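Local coordinates for cupin type-2 domain-containing protein (Klebsiella pneumoniae subsp. pneumoniae MGH 78578, PDB 3H8U), which is of unknown function but adopts the double-stranded beta-helix fold of the cupins and probably binds a metal ion, at residues F15-Y20 and P106-S111; S31-T36 and V41-A46; Q50-H55 and D62-I67. All coordinates share one frame; numbering follows the deposited sequence. Where two conformers were deposited one is given.

Interaction 1: residues F15-Y20 and P106-S111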
loop_
_atom_site.group_PDB
_atom_site.type_symbol
_atom_site.label_atom_id
_atom_site.label_comp_id
_atom_site.label_asym_id
_atom_site.label_seq_id
_atom_site.Cartn_x
_atom_site.Cartn_y
_atom_site.Cartn_z
ATOM N N PHE A 15 -1.808 -9.844 -5.904
ATOM C CA PHE A 15 -3.194 -9.892 -5.517
ATOM C C PHE A 15 -3.898 -8.705 -6.179
ATOM O O PHE A 15 -3.503 -7.546 -6.020
ATOM C CB PHE A 15 -3.342 -9.784 -3.999
ATOM C CG PHE A 15 -2.546 -10.792 -3.237
ATOM C CD1 PHE A 15 -1.202 -10.592 -2.990
ATOM C CD2 PHE A 15 -3.132 -11.949 -2.759
ATOM C CE1 PHE A 15 -0.426 -11.555 -2.263
ATOM C CE2 PHE A 15 -2.359 -12.923 -2.033
ATOM C CZ PHE A 15 -1.020 -12.711 -1.800
ATOM N N SER A 16 -4.943 -9.008 -6.914
ATOM C CA SER A 16 -5.699 -7.969 -7.580
ATOM C C SER A 16 -6.746 -7.403 -6.633
ATOM O O SER A 16 -7.606 -8.101 -6.131
ATOM C CB SER A 16 -6.312 -8.499 -8.864
ATOM O OG SER A 16 -5.264 -8.733 -9.792
ATOM N N VAL A 17 -6.645 -6.103 -6.376
ATOM C CA VAL A 17 -7.617 -5.444 -5.497
ATOM C C VAL A 17 -9.067 -5.788 -5.870
ATOM O O VAL A 17 -9.872 -6.106 -4.984
ATOM C CB VAL A 17 -7.387 -3.896 -5.441
ATOM C CG1 VAL A 17 -8.577 -3.165 -4.839
ATOM C CG2 VAL A 17 -6.171 -3.570 -4.628
ATOM N N ASP A 18 -9.412 -5.733 -7.155
ATOM C CA ASP A 18 -10.772 -6.046 -7.583
ATOM C C ASP A 18 -11.306 -7.431 -7.145
ATOM O O ASP A 18 -12.513 -7.603 -6.950
ATOM C CB ASP A 18 -10.975 -5.799 -9.096
ATOM C CG ASP A 18 -10.199 -6.763 -10.021
ATOM O OD1 ASP A 18 -9.432 -7.644 -9.566
ATOM O OD2 ASP A 18 -10.339 -6.607 -11.264
ATOM N N GLU A 19 -10.404 -8.401 -7.005
ATOM C CA GLU A 19 -10.785 -9.737 -6.558
ATOM C C GLU A 19 -11.087 -9.806 -5.079
ATOM O O GLU A 19 -11.771 -10.722 -4.683
ATOM C CB GLU A 19 -9.714 -10.758 -6.894
ATOM C CG GLU A 19 -9.641 -10.982 -8.361
ATOM C CD GLU A 19 -8.754 -12.137 -8.746
ATOM O OE1 GLU A 19 -8.144 -12.754 -7.848
ATOM O OE2 GLU A 19 -8.765 -12.442 -9.960
ATOM N N TYR A 20 -10.639 -8.818 -4.312
ATOM C CA TYR A 20 -10.819 -8.753 -2.853
ATOM C C TYR A 20 -11.839 -7.692 -2.404
ATOM O O TYR A 20 -12.197 -7.609 -1.231
ATOM C CB TYR A 20 -9.461 -8.501 -2.191
ATOM C CG TYR A 20 -8.598 -9.745 -2.189
ATOM C CD1 TYR A 20 -7.873 -10.108 -3.335
ATOM C CD2 TYR A 20 -8.548 -10.581 -1.094
ATOM C CE1 TYR A 20 -7.129 -11.264 -3.377
ATOM C CE2 TYR A 20 -7.788 -11.751 -1.131
ATOM C CZ TYR A 20 -7.087 -12.068 -2.278
ATOM O OH TYR A 20 -6.307 -13.177 -2.319
ATOM N N PRO A 106 -17.269 4.817 -5.688
ATOM C CA PRO A 106 -16.848 3.966 -4.584
ATOM C C PRO A 106 -15.494 4.418 -4.046
ATOM O O PRO A 106 -14.591 4.819 -4.819
ATOM C CB PRO A 106 -16.735 2.564 -5.205
ATOM C CG PRO A 106 -16.777 2.807 -6.707
ATOM C CD PRO A 106 -17.583 4.036 -6.898
ATOM N N PHE A 107 -15.329 4.320 -2.734
ATOM C CA PHE A 107 -14.050 4.653 -2.114
ATOM C C PHE A 107 -13.345 3.341 -1.785
ATOM O O PHE A 107 -13.862 2.547 -1.001
ATOM C CB PHE A 107 -14.313 5.498 -0.867
ATOM C CG PHE A 107 -13.097 5.765 -0.021
ATOM C CD1 PHE A 107 -11.984 6.398 -0.556
ATOM C CD2 PHE A 107 -13.087 5.444 1.330
ATOM C CE1 PHE A 107 -10.857 6.684 0.242
ATOM C CE2 PHE A 107 -11.949 5.747 2.136
ATOM C CZ PHE A 107 -10.839 6.350 1.568
ATOM N N ILE A 108 -12.209 3.085 -2.450
ATOM C CA ILE A 108 -11.508 1.824 -2.286
ATOM C C ILE A 108 -10.047 2.096 -1.957
ATOM O O ILE A 108 -9.365 2.861 -2.653
ATOM C CB ILE A 108 -11.650 0.937 -3.573
ATOM C CG1 ILE A 108 -13.113 0.627 -3.866
ATOM C CG2 ILE A 108 -10.864 -0.367 -3.431
ATOM C CD1 ILE A 108 -13.368 -0.029 -5.196
ATOM N N PHE A 109 -9.564 1.447 -0.906
ATOM C CA PHE A 109 -8.179 1.604 -0.496
ATOM C C PHE A 109 -7.605 0.319 0.057
ATOM O O PHE A 109 -8.329 -0.592 0.439
ATOM C CB PHE A 109 -7.992 2.759 0.506
ATOM C CG PHE A 109 -8.654 2.554 1.812
ATOM C CD1 PHE A 109 -10.009 2.842 1.967
ATOM C CD2 PHE A 109 -7.945 2.097 2.901
ATOM C CE1 PHE A 109 -10.634 2.680 3.180
ATOM C CE2 PHE A 109 -8.572 1.912 4.133
ATOM C CZ PHE A 109 -9.920 2.235 4.272
ATOM N N VAL A 110 -6.283 0.286 0.034
ATOM C CA VAL A 110 -5.510 -0.804 0.558
ATOM C C VAL A 110 -4.908 -0.278 1.848
ATOM O O VAL A 110 -4.156 0.696 1.843
ATOM C CB VAL A 110 -4.405 -1.220 -0.410
ATOM C CG1 VAL A 110 -3.460 -2.287 0.274
ATOM C CG2 VAL A 110 -5.013 -1.741 -1.709
ATOM N N SER A 111 -5.224 -0.972 2.933
ATOM C CA SER A 111 -4.657 -0.722 4.246
ATOM C C SER A 111 -3.539 -1.718 4.594
ATOM O O SER A 111 -3.754 -2.941 4.513
ATOM C CB SER A 111 -5.755 -0.848 5.304
ATOM O OG SER A 111 -5.205 -0.981 6.598
#

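Interaction 2: residues S31-T36 and V41-A46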
loop_
_atom_site.group_PDB
_atom_site.type_symbol
_atom_site.label_atom_id
_atom_site.label_comp_id
_atom_site.label_asym_id
_atom_site.label_seq_id
_atom_site.Cartn_x
_atom_site.Cartn_y
_atom_site.Cartn_z
ATOM N N SER A 31 -11.846 -7.016 4.167
ATOM C CA SER A 31 -11.491 -8.086 3.250
ATOM C C SER A 31 -9.967 -8.306 3.305
ATOM O O SER A 31 -9.187 -7.563 2.715
ATOM C CB SER A 31 -11.994 -7.801 1.814
ATOM O OG SER A 31 -11.654 -8.875 0.909
ATOM N N VAL A 32 -9.535 -9.353 4.007
ATOM C CA VAL A 32 -8.110 -9.594 4.198
ATOM C C VAL A 32 -7.427 -10.196 2.988
ATOM O O VAL A 32 -7.837 -11.247 2.472
ATOM C CB VAL A 32 -7.872 -10.520 5.409
ATOM C CG1 VAL A 32 -6.389 -10.816 5.579
ATOM C CG2 VAL A 32 -8.435 -9.880 6.679
ATOM N N VAL A 33 -6.339 -9.568 2.572
ATOM C CA VAL A 33 -5.553 -10.068 1.455
ATOM C C VAL A 33 -4.506 -11.023 2.013
ATOM O O VAL A 33 -4.400 -12.168 1.578
ATOM C CB VAL A 33 -4.878 -8.927 0.699
ATOM C CG1 VAL A 33 -3.898 -9.470 -0.388
ATOM C CG2 VAL A 33 -5.943 -8.022 0.104
ATOM N N LEU A 34 -3.763 -10.559 3.009
ATOM C CA LEU A 34 -2.732 -11.388 3.614
ATOM C C LEU A 34 -2.380 -10.879 5.006
ATOM O O LEU A 34 -2.150 -9.674 5.198
ATOM C CB LEU A 34 -1.482 -11.375 2.733
ATOM C CG LEU A 34 -0.428 -12.454 3.074
ATOM C CD1 LEU A 34 -0.914 -13.793 2.577
ATOM C CD2 LEU A 34 0.963 -12.124 2.543
ATOM N N GLU A 35 -2.290 -11.833 5.943
ATOM C CA GLU A 35 -1.901 -11.546 7.312
ATOM C C GLU A 35 -0.615 -12.287 7.618
ATOM O O GLU A 35 -0.508 -13.471 7.395
ATOM C CB GLU A 35 -2.987 -11.978 8.287
ATOM C CG GLU A 35 -2.733 -11.510 9.717
ATOM C CD GLU A 35 -3.973 -11.555 10.595
ATOM O OE1 GLU A 35 -5.094 -11.430 10.057
ATOM O OE2 GLU A 35 -3.818 -11.682 11.833
ATOM N N THR A 36 0.377 -11.551 8.101
ATOM C CA THR A 36 1.691 -12.101 8.449
ATOM C C THR A 36 2.071 -11.404 9.733
ATOM O O THR A 36 1.384 -10.494 10.138
ATOM C CB THR A 36 2.785 -11.786 7.421
ATOM O OG1 THR A 36 3.098 -10.390 7.457
ATOM C CG2 THR A 36 2.369 -12.205 5.990
ATOM N N VAL A 41 -2.685 -6.854 5.438
ATOM C CA VAL A 41 -3.025 -6.106 4.247
ATOM C C VAL A 41 -4.499 -6.396 3.986
ATOM O O VAL A 41 -4.901 -7.595 3.886
ATOM C CB VAL A 41 -2.160 -6.563 3.031
ATOM C CG1 VAL A 41 -2.583 -5.837 1.741
ATOM C CG2 VAL A 41 -0.672 -6.353 3.305
ATOM N N VAL A 42 -5.297 -5.317 3.912
ATOM C CA VAL A 42 -6.760 -5.377 3.806
ATOM C C VAL A 42 -7.224 -4.451 2.661
ATOM O O VAL A 42 -6.656 -3.384 2.443
ATOM C CB VAL A 42 -7.443 -4.930 5.148
ATOM C CG1 VAL A 42 -8.956 -4.821 5.021
ATOM C CG2 VAL A 42 -7.057 -5.895 6.266
ATOM N N VAL A 43 -8.215 -4.904 1.919
ATOM C CA VAL A 43 -8.893 -4.080 0.915
ATOM C C VAL A 43 -10.231 -3.643 1.519
ATOM O O VAL A 43 -11.071 -4.489 1.891
ATOM C CB VAL A 43 -9.094 -4.849 -0.401
ATOM C CG1 VAL A 43 -10.102 -4.126 -1.293
ATOM C CG2 VAL A 43 -7.758 -5.012 -1.109
ATOM N N TRP A 44 -10.404 -2.327 1.624
ATOM C CA TRP A 44 -11.608 -1.725 2.092
ATOM C C TRP A 44 -12.388 -1.057 0.945
ATOM O O TRP A 44 -11.799 -0.475 0.047
ATOM C CB TRP A 44 -11.288 -0.661 3.133
ATOM C CG TRP A 44 -10.808 -1.197 4.422
ATOM C CD1 TRP A 44 -9.514 -1.250 4.841
ATOM C CD2 TRP A 44 -11.599 -1.757 5.466
ATOM N NE1 TRP A 44 -9.448 -1.793 6.089
ATOM C CE2 TRP A 44 -10.711 -2.115 6.508
ATOM C CE3 TRP A 44 -12.956 -1.981 5.634
ATOM C CZ2 TRP A 44 -11.152 -2.682 7.702
ATOM C CZ3 TRP A 44 -13.404 -2.560 6.831
ATOM C CH2 TRP A 44 -12.504 -2.894 7.845
ATOM N N HIS A 45 -13.707 -1.144 1.043
ATOM C CA HIS A 45 -14.635 -0.543 0.078
ATOM C C HIS A 45 -15.753 0.144 0.857
ATOM O O HIS A 45 -16.348 -0.445 1.741
ATOM C CB HIS A 45 -15.204 -1.635 -0.844
ATOM C CG HIS A 45 -16.287 -1.163 -1.777
ATOM N ND1 HIS A 45 -17.550 -0.790 -1.356
ATOM C CD2 HIS A 45 -16.288 -1.028 -3.125
ATOM C CE1 HIS A 45 -18.277 -0.452 -2.408
ATOM N NE2 HIS A 45 -17.518 -0.542 -3.485
ATOM N N ALA A 46 -16.034 1.395 0.514
ATOM C CA ALA A 46 -17.179 2.106 1.059
ATOM C C ALA A 46 -17.989 2.752 -0.058
ATOM O O ALA A 46 -17.450 3.416 -0.935
ATOM C CB ALA A 46 -16.738 3.168 2.093
#

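Interaction 3: residues Q50-H55 and D62-I67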
loop_
_atom_site.group_PDB
_atom_site.type_symbol
_atom_site.label_atom_id
_atom_site.label_comp_id
_atom_site.label_asym_id
_atom_site.label_seq_id
_atom_site.Cartn_x
_atom_site.Cartn_y
_atom_site.Cartn_z
ATOM N N GLN A 50 -21.024 5.807 3.427
ATOM C CA GLN A 50 -20.590 4.761 4.351
ATOM C C GLN A 50 -19.330 5.219 5.027
ATOM O O GLN A 50 -18.612 6.097 4.504
ATOM C CB GLN A 50 -20.337 3.433 3.645
ATOM C CG GLN A 50 -21.591 2.785 3.158
ATOM C CD GLN A 50 -21.405 1.333 2.802
ATOM O OE1 GLN A 50 -20.522 0.990 2.039
ATOM N NE2 GLN A 50 -22.260 0.466 3.348
ATOM N N GLU A 51 -19.110 4.660 6.218
ATOM C CA GLU A 51 -17.970 5.032 7.039
ATOM C C GLU A 51 -17.066 3.868 7.412
ATOM O O GLU A 51 -17.526 2.739 7.643
ATOM C CB GLU A 51 -18.443 5.700 8.321
ATOM C CG GLU A 51 -19.023 7.041 8.101
ATOM C CD GLU A 51 -19.699 7.596 9.338
ATOM O OE1 GLU A 51 -19.354 7.180 10.475
ATOM O OE2 GLU A 51 -20.599 8.430 9.137
ATOM N N ILE A 52 -15.780 4.167 7.474
ATOM C CA ILE A 52 -14.810 3.347 8.177
ATOM C C ILE A 52 -14.767 3.899 9.620
ATOM O O ILE A 52 -14.353 5.025 9.814
ATOM C CB ILE A 52 -13.420 3.494 7.510
ATOM C CG1 ILE A 52 -13.457 3.157 6.000
ATOM C CG2 ILE A 52 -12.389 2.655 8.223
ATOM C CD1 ILE A 52 -13.765 1.733 5.667
ATOM N N ALA A 53 -15.192 3.137 10.620
ATOM C CA ALA A 53 -15.235 3.646 11.988
ATOM C C ALA A 53 -13.874 4.104 12.469
ATOM O O ALA A 53 -12.860 3.483 12.168
ATOM C CB ALA A 53 -15.768 2.613 12.951
ATOM N N SER A 54 -13.891 5.203 13.209
ATOM C CA SER A 54 -12.704 5.780 13.776
ATOM C C SER A 54 -12.166 4.880 14.881
ATOM O O SER A 54 -12.915 4.352 15.728
ATOM C CB SER A 54 -12.973 7.198 14.296
ATOM O OG SER A 54 -13.196 8.064 13.186
ATOM N N HIS A 55 -10.855 4.714 14.831
ATOM C CA HIS A 55 -10.151 3.811 15.704
ATOM C C HIS A 55 -8.681 4.216 15.821
ATOM O O HIS A 55 -8.170 5.035 15.057
ATOM C CB HIS A 55 -10.287 2.348 15.219
ATOM C CG HIS A 55 -9.748 2.070 13.845
ATOM N ND1 HIS A 55 -10.352 2.522 12.681
ATOM C CD2 HIS A 55 -8.701 1.308 13.446
ATOM C CE1 HIS A 55 -9.675 2.079 11.637
ATOM N NE2 HIS A 55 -8.690 1.312 12.069
ATOM N N ASP A 62 -1.025 2.419 10.485
ATOM C CA ASP A 62 -1.938 2.055 9.432
ATOM C C ASP A 62 -1.738 3.001 8.244
ATOM O O ASP A 62 -2.003 4.207 8.321
ATOM C CB ASP A 62 -3.380 2.125 9.932
ATOM C CG ASP A 62 -4.380 1.511 8.965
ATOM O OD1 ASP A 62 -3.978 1.002 7.876
ATOM O OD2 ASP A 62 -5.597 1.539 9.328
ATOM N N THR A 63 -1.234 2.433 7.167
ATOM C CA THR A 63 -0.955 3.161 5.944
ATOM C C THR A 63 -2.005 2.779 4.900
ATOM O O THR A 63 -2.126 1.602 4.532
ATOM C CB THR A 63 0.470 2.854 5.389
ATOM O OG1 THR A 63 1.445 3.146 6.399
ATOM C CG2 THR A 63 0.740 3.753 4.169
ATOM N N TRP A 64 -2.767 3.774 4.439
ATOM C CA TRP A 64 -3.759 3.566 3.410
ATOM C C TRP A 64 -3.308 4.092 2.070
ATOM O O TRP A 64 -2.809 5.205 1.965
ATOM C CB TRP A 64 -5.070 4.290 3.722
ATOM C CG TRP A 64 -5.787 3.928 4.955
ATOM C CD1 TRP A 64 -5.454 2.986 5.877
ATOM C CD2 TRP A 64 -7.040 4.478 5.381
ATOM N NE1 TRP A 64 -6.417 2.918 6.843
ATOM C CE2 TRP A 64 -7.392 3.834 6.577
ATOM C CE3 TRP A 64 -7.905 5.450 4.850
ATOM C CZ2 TRP A 64 -8.565 4.118 7.267
ATOM C CZ3 TRP A 64 -9.080 5.737 5.536
ATOM C CH2 TRP A 64 -9.403 5.075 6.730
ATOM N N THR A 65 -3.517 3.292 1.018
ATOM C CA THR A 65 -3.279 3.771 -0.341
ATOM C C THR A 65 -4.613 3.753 -1.095
ATOM O O THR A 65 -5.237 2.714 -1.266
ATOM C CB THR A 65 -2.187 2.920 -1.059
ATOM O OG1 THR A 65 -0.924 3.120 -0.424
ATOM C CG2 THR A 65 -2.081 3.338 -2.505
ATOM N N VAL A 66 -5.048 4.924 -1.551
ATOM C CA VAL A 66 -6.358 5.049 -2.138
ATOM C C VAL A 66 -6.338 4.681 -3.638
ATOM O O VAL A 66 -5.611 5.302 -4.450
ATOM C CB VAL A 66 -6.958 6.464 -1.895
ATOM C CG1 VAL A 66 -8.358 6.494 -2.434
ATOM C CG2 VAL A 66 -6.964 6.820 -0.384
ATOM N N ILE A 67 -7.128 3.662 -3.977
ATOM C CA ILE A 67 -7.300 3.141 -5.352
ATOM C C ILE A 67 -8.344 3.919 -6.140
ATOM O O ILE A 67 -8.157 4.234 -7.320
ATOM C CB ILE A 67 -7.761 1.631 -5.327
ATOM C CG1 ILE A 67 -6.773 0.747 -4.537
ATOM C CG2 ILE A 67 -7.914 1.081 -6.705
ATOM C CD1 ILE A 67 -5.349 0.874 -5.045
HETATM O O HOH W 1 -7.517 -0.301 10.022
#

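Interaction 1: residues F15-Y20 and P106-S111
The carbonyl oxygen of Val17 takes the backbone N-H of Tyr20 (Val17 O to Tyr20 N, 2.9 Å), and this bond helps close the tight turn that presents the Val17 side chain to Ile108 and Val110. A companion bond, Glu19 N to Ser16 O at 2.9 Å, ties the same turn one residue earlier. Val17 meets the strand with both of its methyl groups. With CG1 anti to the backbone N (chi1 165°), its branches diverge toward two residues on the same side of strand 107-114. CG2 meets Val110 CG2 at 3.6 Å, the two valines crossing at a slant. CG1 lies 3.9 Å from Ile108 CG2, and here the side chains run past each other in opposite senses. Phe109, between them in sequence, directs its side chain away from the turn and stacks with Trp44 and Trp64. The strand therefore offers its aliphatic side to Val17 and its aromatic side to the barrel interior. Phe15 and Ser16 pair antiparallel with a strand of the second subunit, which carries the sheet across the dimer interface. The methyl contacts carry no directional bond, and the two backbone bonds of the turn set where Val17 sits. Val17 and Val110 are buried and Ile108 partly exposed; with Ile88 of the second subunit against Val17 and its Thr65 against Val110, the contact is dispersive and lies in the dimer interface.

Interaction 2: residues S31-T36 and V41-A46
A classic beta bulge interrupts the antiparallel hairpin of strands 31-35 and 40-46, with Val33 and Leu34 together opposite Val41. Val41 O accepts from two amides, Val33 N at 2.8 Å and Leu34 N at 3.3 Å, so one carbonyl serves both residues of the bulge. The pairing returns from Val41 N to Leu34 O at 2.9 Å. On the other side of the bulge, Val43 N gives a nearly straight bond to Ser31 O (2.9 Å), whereas its return partner, Ser31 N to Val43 O, is weak. Val42 CA adds a CH...O contact to that same Ser31 oxygen. The Ser31 hydroxyl bonds outside the hairpin, to Tyr20 O. At Val33 the backbone is helix-like (phi -90°, psi -52°), which turns the chain a corner, and the register shifts by one residue.

The apolar contacts follow from this. Val33 is swung toward its partner strand, where its CB rests on Val41 CG1, and Ile88 of the second subunit covers both Val33 and Val43. Val32 and Val42 make a looser pair on the other face of the sheet. A chi1 of 173° puts Val33 CG2 anti to its own carbonyl carbon, and from there it meets Val43 CG2 at a slant, 3.7 Å apart.

Interaction 3: residues Q50-H55 and D62-I67
His55 and Asp62 approach across the barrel interior, their side chains crossing at about a right angle with ring and carboxylate planes 50° apart. His55 NE2 stays 4.1 Å from Asp62 OD2, and a water fills the step: it lies in the plane of the imidazole at its edge, 2.9 Å from His55 NE2, and donates to Asp62 OD2 at 2.7 Å. The other ring nitrogen fixes the rotation of the imidazole, for His55 ND1 donates to Ala53 O at 2.7 Å. Asp62 OD2 has three partners: this water, His97 NE2, and the indole of Trp64, which comes from above the carboxylate plane, NE1 to OD2 at 3.0 Å. Ser111 OG bonds OD1. At the far end of that indole, Trp64 CH2 touches Ile52 CG2 at 4.1 Å; chi1 of -56° sets this methyl anti to the backbone N of Ile52, and the two side chains run past each other in opposite senses. His55 and His57 probably correspond to the paired histidines of the first cupin motif and His97 to that of the second, consistent with a metal site, although here His55 NE2 meets a water. Strand 51-56 lies between 97-101 and 121-122 in one sheet, and strand 61-68 lies between 107-114 and 87-91 in the other, so the contact spans the space between the two sheets.

In the fold
Strand 107-114 is the common element. In the sheet it lies between strand 40-46 of interaction 2 and strand 61-68 of interaction 3, and its backbone bonds to both, through Ser111 N to Val42 O and through Ile108 O to Ile67 N. Interactions 1 and 2 are about 8 Å apart between centres, interactions 2 and 3 about 11 Å, and interactions 1 and 3 about 12 Å. Along the chain, 31-36/41-46 comes before 50-55/62-67, and both are nested within the long loop closed by interaction 1. All three reach the second subunit, while the contacting side chains of interaction 3 lie inside the barrel, where the probable metal site lies.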